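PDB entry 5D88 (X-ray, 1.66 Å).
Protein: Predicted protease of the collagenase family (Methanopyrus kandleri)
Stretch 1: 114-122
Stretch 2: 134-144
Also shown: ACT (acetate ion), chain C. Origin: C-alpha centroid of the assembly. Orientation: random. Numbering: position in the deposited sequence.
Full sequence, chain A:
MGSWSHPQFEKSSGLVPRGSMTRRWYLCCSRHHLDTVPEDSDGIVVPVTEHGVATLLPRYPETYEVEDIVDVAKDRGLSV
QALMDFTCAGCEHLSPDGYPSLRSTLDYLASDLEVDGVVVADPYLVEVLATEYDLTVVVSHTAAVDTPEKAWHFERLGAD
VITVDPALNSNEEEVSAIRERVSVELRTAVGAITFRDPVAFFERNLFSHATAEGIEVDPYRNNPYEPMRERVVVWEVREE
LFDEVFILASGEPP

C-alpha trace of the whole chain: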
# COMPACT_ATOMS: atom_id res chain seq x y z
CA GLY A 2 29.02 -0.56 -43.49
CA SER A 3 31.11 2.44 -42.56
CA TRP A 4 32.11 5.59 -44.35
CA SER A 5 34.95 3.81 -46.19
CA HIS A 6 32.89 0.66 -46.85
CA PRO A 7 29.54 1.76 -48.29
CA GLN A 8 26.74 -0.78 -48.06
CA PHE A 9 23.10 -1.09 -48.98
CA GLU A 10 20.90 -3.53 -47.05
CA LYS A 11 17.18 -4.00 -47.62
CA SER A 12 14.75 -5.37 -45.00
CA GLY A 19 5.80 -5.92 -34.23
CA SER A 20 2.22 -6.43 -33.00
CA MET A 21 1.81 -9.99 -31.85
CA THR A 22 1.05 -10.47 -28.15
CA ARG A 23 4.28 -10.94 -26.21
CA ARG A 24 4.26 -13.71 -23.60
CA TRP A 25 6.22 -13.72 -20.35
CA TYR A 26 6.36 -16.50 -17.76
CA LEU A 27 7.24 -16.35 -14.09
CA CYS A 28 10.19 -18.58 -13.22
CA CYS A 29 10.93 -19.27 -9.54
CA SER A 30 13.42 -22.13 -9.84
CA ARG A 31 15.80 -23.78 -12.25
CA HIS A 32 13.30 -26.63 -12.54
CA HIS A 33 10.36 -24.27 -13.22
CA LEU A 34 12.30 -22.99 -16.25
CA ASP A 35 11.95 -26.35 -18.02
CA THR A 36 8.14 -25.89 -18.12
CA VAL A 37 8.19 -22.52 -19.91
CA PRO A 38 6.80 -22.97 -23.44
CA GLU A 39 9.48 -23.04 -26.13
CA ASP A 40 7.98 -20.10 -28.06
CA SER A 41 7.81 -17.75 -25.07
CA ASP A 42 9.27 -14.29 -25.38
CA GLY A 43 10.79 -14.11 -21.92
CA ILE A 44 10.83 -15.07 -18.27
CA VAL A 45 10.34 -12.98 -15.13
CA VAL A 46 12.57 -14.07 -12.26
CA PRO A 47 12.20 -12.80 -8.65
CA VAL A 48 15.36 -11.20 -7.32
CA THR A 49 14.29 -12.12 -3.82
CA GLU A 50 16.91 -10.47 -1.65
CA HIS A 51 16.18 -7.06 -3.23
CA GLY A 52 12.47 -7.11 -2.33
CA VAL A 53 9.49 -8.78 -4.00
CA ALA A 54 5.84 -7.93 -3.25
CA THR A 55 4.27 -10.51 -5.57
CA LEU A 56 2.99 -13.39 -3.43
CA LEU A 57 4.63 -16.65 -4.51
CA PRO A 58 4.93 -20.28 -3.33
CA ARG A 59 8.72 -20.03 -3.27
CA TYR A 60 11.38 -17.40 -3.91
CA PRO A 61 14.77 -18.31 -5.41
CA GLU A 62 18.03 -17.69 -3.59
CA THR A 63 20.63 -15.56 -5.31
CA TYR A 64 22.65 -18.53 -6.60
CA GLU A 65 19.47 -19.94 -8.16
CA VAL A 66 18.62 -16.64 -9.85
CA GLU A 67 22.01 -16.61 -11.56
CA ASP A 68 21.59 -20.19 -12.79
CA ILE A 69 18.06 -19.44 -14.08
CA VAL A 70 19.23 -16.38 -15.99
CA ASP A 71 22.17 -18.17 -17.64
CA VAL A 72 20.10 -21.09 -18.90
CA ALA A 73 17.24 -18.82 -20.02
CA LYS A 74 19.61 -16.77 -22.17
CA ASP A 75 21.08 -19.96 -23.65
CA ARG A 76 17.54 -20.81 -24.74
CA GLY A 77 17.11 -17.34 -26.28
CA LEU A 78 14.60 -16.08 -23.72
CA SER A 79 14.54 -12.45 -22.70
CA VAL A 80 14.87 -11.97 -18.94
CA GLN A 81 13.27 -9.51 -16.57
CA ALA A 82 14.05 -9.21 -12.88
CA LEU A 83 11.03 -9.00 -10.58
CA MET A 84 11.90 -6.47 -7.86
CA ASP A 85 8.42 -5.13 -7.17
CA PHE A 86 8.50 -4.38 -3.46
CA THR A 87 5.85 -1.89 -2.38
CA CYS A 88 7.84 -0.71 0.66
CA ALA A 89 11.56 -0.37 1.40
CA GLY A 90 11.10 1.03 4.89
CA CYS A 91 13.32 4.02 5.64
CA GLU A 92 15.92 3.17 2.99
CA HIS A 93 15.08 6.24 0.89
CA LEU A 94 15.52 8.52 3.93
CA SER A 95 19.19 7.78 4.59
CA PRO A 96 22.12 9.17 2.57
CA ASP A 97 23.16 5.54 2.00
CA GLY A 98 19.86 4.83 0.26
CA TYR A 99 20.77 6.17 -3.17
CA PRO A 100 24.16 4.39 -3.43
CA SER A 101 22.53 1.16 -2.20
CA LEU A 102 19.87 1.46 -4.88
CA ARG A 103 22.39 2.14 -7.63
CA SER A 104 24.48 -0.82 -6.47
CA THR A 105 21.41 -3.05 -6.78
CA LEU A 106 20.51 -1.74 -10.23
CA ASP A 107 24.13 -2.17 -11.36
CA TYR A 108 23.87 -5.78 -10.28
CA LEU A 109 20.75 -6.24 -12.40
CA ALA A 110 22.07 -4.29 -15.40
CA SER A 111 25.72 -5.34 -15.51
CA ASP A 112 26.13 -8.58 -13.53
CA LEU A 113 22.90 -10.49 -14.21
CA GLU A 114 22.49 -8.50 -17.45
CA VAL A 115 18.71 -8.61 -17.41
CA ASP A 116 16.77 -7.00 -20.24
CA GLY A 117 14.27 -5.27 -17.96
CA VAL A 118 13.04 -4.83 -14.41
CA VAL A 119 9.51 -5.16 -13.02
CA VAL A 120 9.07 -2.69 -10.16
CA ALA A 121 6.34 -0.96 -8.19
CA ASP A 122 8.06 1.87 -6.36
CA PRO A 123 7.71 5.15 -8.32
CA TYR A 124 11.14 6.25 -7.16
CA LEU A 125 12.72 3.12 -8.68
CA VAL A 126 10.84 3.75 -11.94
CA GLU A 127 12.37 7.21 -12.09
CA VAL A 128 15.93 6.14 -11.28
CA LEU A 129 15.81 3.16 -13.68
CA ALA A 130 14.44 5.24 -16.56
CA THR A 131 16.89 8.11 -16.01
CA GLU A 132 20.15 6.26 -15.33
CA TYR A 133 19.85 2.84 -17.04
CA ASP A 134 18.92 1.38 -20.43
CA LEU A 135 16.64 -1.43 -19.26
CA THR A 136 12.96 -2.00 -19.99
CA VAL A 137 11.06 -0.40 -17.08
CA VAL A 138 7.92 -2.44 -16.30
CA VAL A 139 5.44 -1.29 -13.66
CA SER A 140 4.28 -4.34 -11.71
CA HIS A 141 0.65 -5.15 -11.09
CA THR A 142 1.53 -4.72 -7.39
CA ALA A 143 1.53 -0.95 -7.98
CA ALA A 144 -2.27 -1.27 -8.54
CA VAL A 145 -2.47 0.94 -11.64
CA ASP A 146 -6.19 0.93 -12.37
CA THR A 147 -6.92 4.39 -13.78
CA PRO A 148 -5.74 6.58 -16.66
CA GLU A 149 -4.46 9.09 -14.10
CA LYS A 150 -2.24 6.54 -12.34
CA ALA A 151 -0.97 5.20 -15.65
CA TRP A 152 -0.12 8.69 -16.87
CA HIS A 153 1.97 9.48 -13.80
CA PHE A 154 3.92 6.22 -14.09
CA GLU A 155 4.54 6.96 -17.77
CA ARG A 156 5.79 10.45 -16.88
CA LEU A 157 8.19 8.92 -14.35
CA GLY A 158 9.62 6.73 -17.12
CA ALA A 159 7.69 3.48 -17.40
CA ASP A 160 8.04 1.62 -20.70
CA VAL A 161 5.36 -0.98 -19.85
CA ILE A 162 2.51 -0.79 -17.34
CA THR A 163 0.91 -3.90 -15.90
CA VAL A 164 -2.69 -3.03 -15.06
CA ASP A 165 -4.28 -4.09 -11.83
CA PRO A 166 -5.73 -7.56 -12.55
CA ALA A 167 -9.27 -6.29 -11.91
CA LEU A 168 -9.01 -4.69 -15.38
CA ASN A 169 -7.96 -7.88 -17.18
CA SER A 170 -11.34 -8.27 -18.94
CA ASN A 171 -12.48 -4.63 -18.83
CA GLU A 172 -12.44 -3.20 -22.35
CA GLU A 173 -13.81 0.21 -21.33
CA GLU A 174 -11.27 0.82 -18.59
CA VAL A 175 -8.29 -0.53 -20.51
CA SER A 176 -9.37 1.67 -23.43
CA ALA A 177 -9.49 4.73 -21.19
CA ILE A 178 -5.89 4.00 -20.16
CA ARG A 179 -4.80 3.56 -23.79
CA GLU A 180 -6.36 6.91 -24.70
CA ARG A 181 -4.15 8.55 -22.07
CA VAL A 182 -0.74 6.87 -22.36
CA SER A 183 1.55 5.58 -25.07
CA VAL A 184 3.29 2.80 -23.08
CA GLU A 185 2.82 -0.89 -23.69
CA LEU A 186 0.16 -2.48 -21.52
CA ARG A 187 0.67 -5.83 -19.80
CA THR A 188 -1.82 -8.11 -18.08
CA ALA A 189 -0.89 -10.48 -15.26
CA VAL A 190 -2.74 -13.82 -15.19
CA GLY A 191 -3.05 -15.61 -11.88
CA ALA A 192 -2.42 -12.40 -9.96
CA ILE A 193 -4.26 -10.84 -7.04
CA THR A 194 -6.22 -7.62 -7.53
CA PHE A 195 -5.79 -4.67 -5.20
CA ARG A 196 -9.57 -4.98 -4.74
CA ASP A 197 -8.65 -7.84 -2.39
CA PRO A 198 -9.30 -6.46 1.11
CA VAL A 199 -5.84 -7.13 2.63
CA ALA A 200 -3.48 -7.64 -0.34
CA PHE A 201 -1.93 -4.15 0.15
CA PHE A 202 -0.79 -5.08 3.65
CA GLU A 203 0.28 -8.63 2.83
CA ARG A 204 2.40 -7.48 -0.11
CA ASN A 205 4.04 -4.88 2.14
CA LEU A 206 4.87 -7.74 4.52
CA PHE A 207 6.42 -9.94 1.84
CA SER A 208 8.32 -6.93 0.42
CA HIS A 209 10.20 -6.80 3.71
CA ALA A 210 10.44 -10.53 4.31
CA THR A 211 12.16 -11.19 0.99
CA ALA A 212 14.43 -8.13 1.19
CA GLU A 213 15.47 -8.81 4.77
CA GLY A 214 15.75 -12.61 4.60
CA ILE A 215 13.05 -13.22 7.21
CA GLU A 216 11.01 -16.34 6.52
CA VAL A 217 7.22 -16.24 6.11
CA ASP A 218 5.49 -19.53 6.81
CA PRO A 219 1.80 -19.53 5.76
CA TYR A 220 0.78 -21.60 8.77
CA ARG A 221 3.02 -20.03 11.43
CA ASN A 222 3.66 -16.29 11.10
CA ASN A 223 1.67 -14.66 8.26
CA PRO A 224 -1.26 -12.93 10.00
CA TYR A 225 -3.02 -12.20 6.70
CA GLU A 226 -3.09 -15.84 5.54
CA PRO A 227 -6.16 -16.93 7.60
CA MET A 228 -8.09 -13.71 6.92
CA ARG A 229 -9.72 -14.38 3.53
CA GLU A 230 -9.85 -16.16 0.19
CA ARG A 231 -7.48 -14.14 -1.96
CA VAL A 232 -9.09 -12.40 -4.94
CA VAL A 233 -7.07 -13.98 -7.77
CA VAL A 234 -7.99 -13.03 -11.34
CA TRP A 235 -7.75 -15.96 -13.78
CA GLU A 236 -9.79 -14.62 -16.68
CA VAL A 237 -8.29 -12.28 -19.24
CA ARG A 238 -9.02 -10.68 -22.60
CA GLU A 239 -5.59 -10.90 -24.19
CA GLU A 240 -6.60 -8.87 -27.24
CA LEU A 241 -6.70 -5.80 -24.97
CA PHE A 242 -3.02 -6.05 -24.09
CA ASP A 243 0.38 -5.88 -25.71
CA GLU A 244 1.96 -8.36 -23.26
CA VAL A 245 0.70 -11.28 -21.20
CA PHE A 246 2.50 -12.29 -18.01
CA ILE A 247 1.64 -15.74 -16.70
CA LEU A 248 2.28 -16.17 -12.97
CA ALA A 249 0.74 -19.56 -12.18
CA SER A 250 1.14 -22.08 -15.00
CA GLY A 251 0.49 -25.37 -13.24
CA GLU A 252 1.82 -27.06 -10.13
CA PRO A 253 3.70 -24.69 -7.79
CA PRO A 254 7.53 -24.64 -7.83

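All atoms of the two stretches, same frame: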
# COMPACT_ATOMS: atom_id res chain seq x y z
N GLU A 114 22.75 -8.94 -16.08
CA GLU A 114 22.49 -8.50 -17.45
C GLU A 114 21.06 -8.83 -17.88
O GLU A 114 20.82 -9.37 -18.96
CB GLU A 114 23.49 -9.10 -18.43
CG GLU A 114 24.91 -8.64 -18.19
CD GLU A 114 25.88 -9.25 -19.17
OE1 GLU A 114 25.75 -8.99 -20.38
OE2 GLU A 114 26.76 -10.01 -18.72
N VAL A 115 20.10 -8.47 -17.02
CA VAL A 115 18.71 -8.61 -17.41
C VAL A 115 18.36 -7.58 -18.47
O VAL A 115 19.04 -6.56 -18.67
CB VAL A 115 17.75 -8.51 -16.20
CG1 VAL A 115 18.08 -9.57 -15.17
CG2 VAL A 115 17.75 -7.10 -15.58
N ASP A 116 17.29 -7.88 -19.21
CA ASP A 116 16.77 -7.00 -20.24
C ASP A 116 15.82 -5.93 -19.69
O ASP A 116 15.64 -4.89 -20.33
CB ASP A 116 16.04 -7.82 -21.29
CG ASP A 116 16.95 -8.85 -21.95
OD1 ASP A 116 17.88 -8.43 -22.66
OD2 ASP A 116 16.74 -10.07 -21.74
N GLY A 117 15.20 -6.20 -18.55
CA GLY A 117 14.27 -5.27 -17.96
C GLY A 117 14.05 -5.60 -16.50
O GLY A 117 14.53 -6.62 -15.98
N VAL A 118 13.31 -4.72 -15.84
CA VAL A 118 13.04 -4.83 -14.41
C VAL A 118 11.58 -4.49 -14.17
O VAL A 118 11.07 -3.49 -14.70
CB VAL A 118 13.94 -3.91 -13.54
CG1 VAL A 118 13.84 -4.33 -12.09
CG2 VAL A 118 15.39 -3.96 -13.99
N VAL A 119 10.91 -5.33 -13.39
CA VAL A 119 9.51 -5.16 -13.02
C VAL A 119 9.48 -4.63 -11.60
O VAL A 119 9.88 -5.32 -10.66
CB VAL A 119 8.74 -6.48 -13.14
CG1 VAL A 119 7.26 -6.26 -12.82
CG2 VAL A 119 8.91 -7.13 -14.53
N VAL A 120 9.02 -3.39 -11.43
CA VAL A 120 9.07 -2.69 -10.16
C VAL A 120 7.72 -2.07 -9.87
O VAL A 120 6.90 -1.86 -10.77
CB VAL A 120 10.16 -1.60 -10.16
CG1 VAL A 120 11.52 -2.22 -10.45
CG2 VAL A 120 9.86 -0.50 -11.18
N ALA A 121 7.50 -1.73 -8.61
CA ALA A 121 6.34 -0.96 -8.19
C ALA A 121 6.66 0.44 -7.71
O ALA A 121 5.87 1.35 -7.92
CB ALA A 121 5.61 -1.70 -7.08
N ASP A 122 7.78 0.63 -7.03
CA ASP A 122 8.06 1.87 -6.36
C ASP A 122 8.29 2.97 -7.38
O ASP A 122 9.19 2.84 -8.22
CB ASP A 122 9.27 1.65 -5.46
CG ASP A 122 9.60 2.83 -4.54
OD1 ASP A 122 9.16 3.96 -4.76
OD2 ASP A 122 10.36 2.60 -3.56
N ASP A 134 19.46 1.65 -19.10
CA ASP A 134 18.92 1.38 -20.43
C ASP A 134 18.25 0.01 -20.44
O ASP A 134 18.50 -0.83 -21.29
CB ASP A 134 20.03 1.44 -21.47
CG ASP A 134 19.51 1.36 -22.88
OD1 ASP A 134 18.34 1.73 -23.11
OD2 ASP A 134 20.27 0.92 -23.76
N LEU A 135 17.43 -0.22 -19.44
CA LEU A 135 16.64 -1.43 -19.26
C LEU A 135 15.17 -1.12 -19.54
O LEU A 135 14.74 0.03 -19.40
CB LEU A 135 16.79 -1.96 -17.83
CG LEU A 135 18.20 -2.27 -17.36
CD1 LEU A 135 18.28 -2.56 -15.87
CD2 LEU A 135 18.71 -3.44 -18.13
N THR A 136 14.40 -2.15 -19.91
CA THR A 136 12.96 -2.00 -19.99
C THR A 136 12.40 -1.80 -18.58
O THR A 136 12.64 -2.61 -17.69
CB THR A 136 12.30 -3.25 -20.61
OG1 THR A 136 12.91 -3.56 -21.85
CG2 THR A 136 10.82 -3.01 -20.85
N VAL A 137 11.64 -0.73 -18.39
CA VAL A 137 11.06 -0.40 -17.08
C VAL A 137 9.60 -0.81 -17.10
O VAL A 137 8.78 -0.19 -17.80
CB VAL A 137 11.22 1.08 -16.74
CG1 VAL A 137 10.67 1.38 -15.36
CG2 VAL A 137 12.68 1.49 -16.82
N VAL A 138 9.27 -1.86 -16.35
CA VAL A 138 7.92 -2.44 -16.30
C VAL A 138 7.33 -2.13 -14.93
O VAL A 138 7.92 -2.47 -13.90
CB VAL A 138 7.95 -3.96 -16.52
CG1 VAL A 138 6.53 -4.53 -16.51
CG2 VAL A 138 8.67 -4.31 -17.79
N VAL A 139 6.16 -1.50 -14.91
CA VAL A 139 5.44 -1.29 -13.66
C VAL A 139 4.65 -2.56 -13.33
O VAL A 139 3.79 -3.00 -14.11
CB VAL A 139 4.52 -0.08 -13.73
CG1 VAL A 139 3.75 0.07 -12.42
CG2 VAL A 139 5.33 1.18 -14.04
N SER A 140 4.94 -3.13 -12.17
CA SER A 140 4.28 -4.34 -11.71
C SER A 140 2.81 -4.11 -11.43
O SER A 140 2.38 -3.02 -11.06
CB SER A 140 4.95 -4.83 -10.42
OG SER A 140 4.43 -6.10 -10.03
N HIS A 141 2.02 -5.18 -11.56
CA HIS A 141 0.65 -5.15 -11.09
C HIS A 141 0.56 -4.85 -9.60
O HIS A 141 -0.50 -4.41 -9.14
CB HIS A 141 -0.03 -6.49 -11.41
CG HIS A 141 0.36 -7.60 -10.51
ND1 HIS A 141 1.55 -8.28 -10.64
CD2 HIS A 141 -0.26 -8.13 -9.43
CE1 HIS A 141 1.66 -9.16 -9.67
NE2 HIS A 141 0.56 -9.11 -8.93
N THR A 142 1.63 -5.04 -8.82
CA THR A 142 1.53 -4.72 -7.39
C THR A 142 1.48 -3.22 -7.12
O THR A 142 1.19 -2.82 -5.99
CB THR A 142 2.70 -5.31 -6.62
OG1 THR A 142 3.92 -4.75 -7.13
CG2 THR A 142 2.70 -6.85 -6.74
N ALA A 143 1.74 -2.38 -8.13
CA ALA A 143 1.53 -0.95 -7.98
C ALA A 143 0.06 -0.55 -8.11
O ALA A 143 -0.28 0.62 -7.88
CB ALA A 143 2.36 -0.20 -9.01
N ALA A 144 -0.81 -1.48 -8.51
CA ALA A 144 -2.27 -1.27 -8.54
C ALA A 144 -2.69 -0.13 -9.47
O ALA A 144 -3.58 0.65 -9.14
CB ALA A 144 -2.81 -1.04 -7.13
C ACT C . 0.16 -11.60 -6.44
O ACT C . -0.59 -10.90 -7.16
OXT ACT C . 0.80 -10.99 -5.56
CH3 ACT C . 0.24 -13.10 -6.60

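How does the backbone join the two stretches? Residues 117-120 and 136-139 run as neighbouring parallel strands, their directions 20° apart, and five hydrogen bonds alternate between them. Thr136 N donates to Asp116 O (3.0 Å), Val118 N to Thr136 O (2.9 Å), Val138 N to Val118 O (2.9 Å), Val120 N to Val138 O (2.9 Å) and Ser140 N to Val120 O (2.7 Å). All five are close to linear, with angles at the hydrogen of 161° to 172°. Each bonded residue in the middle of the ladder thus uses both its N and its O on the partner strand, as parallel pairing requires, while the residues between them turn those groups the other way.

Do the carbonyls accept anything besides amide hydrogens? Two also receive CA-H groups: Val119 CA lies 3.2 Å from Val138 O, and Val139 CA lies 3.3 Å from Val120 O. These weaker contacts supplement the N-H bonds to the same acceptors. Val118 O and Val138 O, by contrast, come within 3.4 Å of each other as two acceptors, not a bond.

Which side chains meet on the sheet's faces? On one face, Val119 CG2 packs 3.9 Å from Val138 CB, and Val119 CG1 reaches Ser140 CB at 3.6 Å, so the serine offers its methylene carbon to the valine. Gly117 pairs with Thr136, whose side chain lies on this same face, with their CA atoms just 4.1 Å apart; a CB on Gly117 would fall about 2.8 Å from Thr136 CB, a clash that the glycine avoids. Val118 and Val120 point to the other face, as do Val137 and Val139. Before its strand begins, Leu135 directs its CB toward the first stretch, and its CD1 meets Val118 CG2 at 3.7 Å in an apolar contact.

What satisfies the polar groups where the second stretch turns? Ser140 OG accepts from Thr142 N (3.2 Å, 177°), and Ser140 O accepts from Ala143 N (3.1 Å), so side chain and backbone of the serine just before the short 3-10 segment accept from Thr142 and Ala143 within it. Ser140 OG and Thr142 OG1 also have hydrogen-bond partners elsewhere in the structure. The turn brings Ala143 CB to 4.1 Å from Ala121 CB, extending the apolar packing past the strands. The CA-to-CB bond of His141 points away from the first stretch, and its NE2 donates to O of the acetate ion at 2.8 Å, near the plane of the ring; the acetate probably came from the crystallisation liquor.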